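Local coordinates for protein cytolethal distending toxin subunit A (Haemophilus ducreyi, PDB 1SR4) that forms, together with CdtB and CdtC, a tripartite genotoxin that arrests host cells in G2/M, and with CdtC probably forms the heterodimeric subunit required to deliver CdtB, at residues I132-L135 with D136-A139; G183-P187 with S188-T192. All coordinates share one frame; numbering follows the deposited sequence.

How the interactions relate
Both interactions are local turns in the chain, and both lie within the lectin domain of the ricin B type. Interaction 1 sits in the loop between strands 127-131 and 142-146, while interaction 2 is the hairpin of strands 185-186 and 189-196, further along the chain. Their centres are 28 Å apart and their nearest atoms about 16 Å, so neither touches the other. Each also faces a different partner in the toxin: Leu-135 of interaction 1 packs on Arg-261 of the CdtB chain, whereas Thr-185 and Thr-192 of interaction 2 pack on Pro-152 and Ser-153 of the CdtC chain. Neither includes any of residues 74-85, inferred to mediate binding to target cells, though Ile-132 touches Lys-78 there.

Interaction 1. Residues I132-L135 with D136-A139; sequences ICSL and DKLA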
# COMPACT_ATOMS: atom_id res chain seq x y z
N ILE A 132 23.03 -3.29 17.79
CA ILE A 132 21.97 -3.66 18.71
C ILE A 132 20.85 -2.63 18.67
O ILE A 132 21.09 -1.43 18.74
CB ILE A 132 22.54 -3.81 20.14
CG1 ILE A 132 23.55 -4.96 20.16
CG2 ILE A 132 21.41 -4.11 21.14
CD1 ILE A 132 24.67 -4.79 21.15
N CYS A 133 19.63 -3.11 18.55
CA CYS A 133 18.47 -2.25 18.48
C CYS A 133 18.12 -1.57 19.79
O CYS A 133 18.20 -2.17 20.86
CB CYS A 133 17.25 -3.05 18.01
SG CYS A 133 17.38 -3.76 16.34
N SER A 134 17.73 -0.31 19.70
CA SER A 134 17.31 0.43 20.87
C SER A 134 16.39 1.53 20.42
O SER A 134 16.80 2.40 19.66
CB SER A 134 18.49 1.03 21.61
OG SER A 134 18.00 1.83 22.67
N LEU A 135 15.15 1.51 20.89
CA LEU A 135 14.19 2.52 20.52
C LEU A 135 14.62 3.90 20.97
O LEU A 135 14.06 4.90 20.55
CB LEU A 135 12.81 2.18 21.10
CG LEU A 135 12.05 1.02 20.45
CD1 LEU A 135 10.87 0.60 21.33
CD2 LEU A 135 11.56 1.44 19.07
N ASP A 136 15.63 3.96 21.84
CA ASP A 136 16.12 5.25 22.33
C ASP A 136 17.28 5.82 21.53
O ASP A 136 17.81 6.87 21.87
CB ASP A 136 16.52 5.13 23.80
CG ASP A 136 15.36 4.75 24.68
OD1 ASP A 136 14.28 5.35 24.52
OD2 ASP A 136 15.51 3.84 25.53
N LYS A 137 17.67 5.14 20.46
CA LYS A 137 18.76 5.64 19.63
C LYS A 137 18.20 6.34 18.39
O LYS A 137 17.71 5.68 17.46
CB LYS A 137 19.69 4.50 19.20
CG LYS A 137 20.52 3.87 20.33
CD LYS A 137 21.33 2.68 19.81
CE LYS A 137 21.95 1.84 20.95
NZ LYS A 137 22.50 0.52 20.47
N LEU A 138 18.26 7.67 18.38
CA LEU A 138 17.76 8.44 17.25
C LEU A 138 18.45 8.04 15.94
O LEU A 138 17.84 8.08 14.87
CB LEU A 138 17.96 9.94 17.51
CG LEU A 138 17.12 10.89 16.64
CD1 LEU A 138 15.63 10.63 16.91
CD2 LEU A 138 17.47 12.35 16.97
N ALA A 139 19.73 7.66 16.02
CA ALA A 139 20.48 7.26 14.82
C ALA A 139 19.89 6.02 14.12
O ALA A 139 20.25 5.72 12.97
CB ALA A 139 21.96 7.01 15.17
O HOH W 1 15.58 3.84 17.56
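Lys-137 folds back over Ser-134 to reach Ile-132, so that one side chain spans the first part of the loop that follows strand 127-131. Its CG leaves anti to the carbonyl carbon (chi1 -69°) and the chain is extended from there on, which carries the methylenes alongside the Ser-134 side chain: CE of Lys-137 lies 3.6 Å from CB of Ser-134. At the far end NZ of Lys-137 donates to O of Ile-132 over 3.0 Å, approaching 31° out of the carbonyl plane. The same Ile-132 carbonyl accepts a second bond, from the side-chain amide of Gln-140, whose oxygen in turn takes the backbone N-H of Ser-134.

Ser-134 supplies two acceptors to the turn. Its carbonyl O receives N of Lys-137 at 3.0 Å in a nearly straight bond (165° at the hydrogen). A water also donates to this O at 2.8 Å and to O of Lys-137 at the same length, bridging the two carbonyls. The hydroxyl, turned anti to the Ser-134 nitrogen, accepts N of Asp-136 at 3.3 Å, a longer bond, so the amide in the middle of the turn also has a partner. The carboxylate of Asp-136 is directed out of the turn, where OD1 forms a salt bridge with Lys-105. Nearby, Cys-133 is tied by a disulfide to Cys-120 of strand 120-124.

Residues Ser-134 to Lys-137 form a type I beta turn, supplemented by a serine hydroxyl that accepts the amide two residues on, in a surface loop of a ricin-type beta-trefoil domain.

Interaction 2. Residues G183-P187 with S188-T192; sequences GATEP and SRDQT
Ala-184 and Arg-189 meet across the hairpin, where the methyl of the alanine lies against the guanidinium of the arginine, CB of Ala-184 to NH1 of Arg-189 being 3.3 Å. The arginine chain starts anti to its own nitrogen (chi1 178°) and stays extended to NE, which brings the charged end back level with Ala-184. There NH1 forms a salt bridge with Asp-182, and NH2 bonds to the hydroxyl of Ser-179.

The backbone of Ala-184 is held as well: its O accepts N of Gln-191 at 3.0 Å, and CA of Asp-190 makes a C-H...O contact with the same oxygen at 3.3 Å. Beside it, OE1 of Gln-191 takes N of Gly-183 at 2.7 Å, while NE2 reaches Val-180 O and Thr-164 OG1.

Ser-188 occupies a corner of the type I turn from Glu-186 to Arg-189. N of Glu-186 donates to O of Arg-189 at 2.8 Å, whereas the return bond, N of Arg-189 to O of Glu-186, is longer, and this pair is loose.

Thr-185 and Asp-190 form the neighbouring non-hydrogen-bonded pair; CG2 of Thr-185 is 3.6 Å from OD1 of Asp-190. That oxygen accepts N of Thr-192 at 2.8 Å on its anti side, an Asx turn, and OG1 of Thr-192 at 2.7 Å on its syn side. With OD2 bonded to Gln-66, three donors surround the buried carboxylate, which would probably favour its ionised form; on the other face of the hairpin, the charge of Arg-189 is met by Asp-182.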
# COMPACT_ATOMS: atom_id res chain seq x y z
N GLY A 183 17.80 14.60 -3.55
CA GLY A 183 16.99 13.75 -4.40
C GLY A 183 17.60 13.50 -5.77
O GLY A 183 16.90 13.25 -6.75
N ALA A 184 18.92 13.55 -5.83
CA ALA A 184 19.60 13.32 -7.10
C ALA A 184 19.34 11.89 -7.60
O ALA A 184 19.14 10.98 -6.80
CB ALA A 184 21.09 13.54 -6.93
N THR A 185 19.32 11.73 -8.91
CA THR A 185 19.14 10.42 -9.53
C THR A 185 20.13 10.32 -10.70
O THR A 185 19.74 10.23 -11.85
CB THR A 185 17.69 10.19 -10.06
OG1 THR A 185 17.34 11.25 -10.97
CG2 THR A 185 16.69 10.16 -8.90
N GLU A 186 21.42 10.36 -10.38
CA GLU A 186 22.48 10.29 -11.38
C GLU A 186 23.17 8.93 -11.34
O GLU A 186 23.10 8.21 -10.34
CB GLU A 186 23.53 11.37 -11.13
CG GLU A 186 23.03 12.81 -11.16
CD GLU A 186 22.37 13.17 -12.49
OE1 GLU A 186 22.96 12.89 -13.55
OE2 GLU A 186 21.25 13.73 -12.47
N PRO A 187 23.89 8.57 -12.42
CA PRO A 187 24.62 7.30 -12.53
C PRO A 187 25.59 7.06 -11.37
O PRO A 187 25.77 5.92 -10.93
CB PRO A 187 25.34 7.44 -13.86
CG PRO A 187 24.32 8.20 -14.68
CD PRO A 187 23.90 9.29 -13.72
N SER A 188 26.20 8.13 -10.87
CA SER A 188 27.17 8.00 -9.78
C SER A 188 26.62 8.40 -8.42
O SER A 188 27.31 8.28 -7.42
CB SER A 188 28.41 8.86 -10.06
OG SER A 188 28.08 10.25 -10.04
N ARG A 189 25.39 8.88 -8.38
CA ARG A 189 24.83 9.34 -7.11
C ARG A 189 23.30 9.37 -7.22
O ARG A 189 22.74 10.19 -7.94
CB ARG A 189 25.38 10.74 -6.82
CG ARG A 189 24.84 11.39 -5.55
CD ARG A 189 25.58 12.70 -5.21
NE ARG A 189 25.19 13.19 -3.89
CZ ARG A 189 24.10 13.90 -3.65
NH1 ARG A 189 23.30 14.24 -4.65
NH2 ARG A 189 23.79 14.25 -2.40
N ASP A 190 22.64 8.48 -6.49
CA ASP A 190 21.18 8.39 -6.53
C ASP A 190 20.70 8.26 -5.09
O ASP A 190 21.41 7.70 -4.25
CB ASP A 190 20.78 7.16 -7.34
CG ASP A 190 19.33 7.17 -7.80
OD1 ASP A 190 18.41 7.62 -7.07
OD2 ASP A 190 19.09 6.68 -8.91
N GLN A 191 19.52 8.80 -4.79
CA GLN A 191 19.01 8.71 -3.44
C GLN A 191 17.62 8.09 -3.41
O GLN A 191 16.94 8.14 -2.39
CB GLN A 191 18.97 10.09 -2.76
CG GLN A 191 20.33 10.77 -2.62
CD GLN A 191 20.25 12.09 -1.87
OE1 GLN A 191 19.29 12.85 -2.05
NE2 GLN A 191 21.26 12.38 -1.05
N THR A 192 17.19 7.50 -4.53
CA THR A 192 15.85 6.90 -4.52
C THR A 192 15.93 5.39 -4.31
O THR A 192 16.76 4.70 -4.90
CB THR A 192 15.04 7.21 -5.82
OG1 THR A 192 15.83 6.94 -6.97
CG2 THR A 192 14.64 8.67 -5.87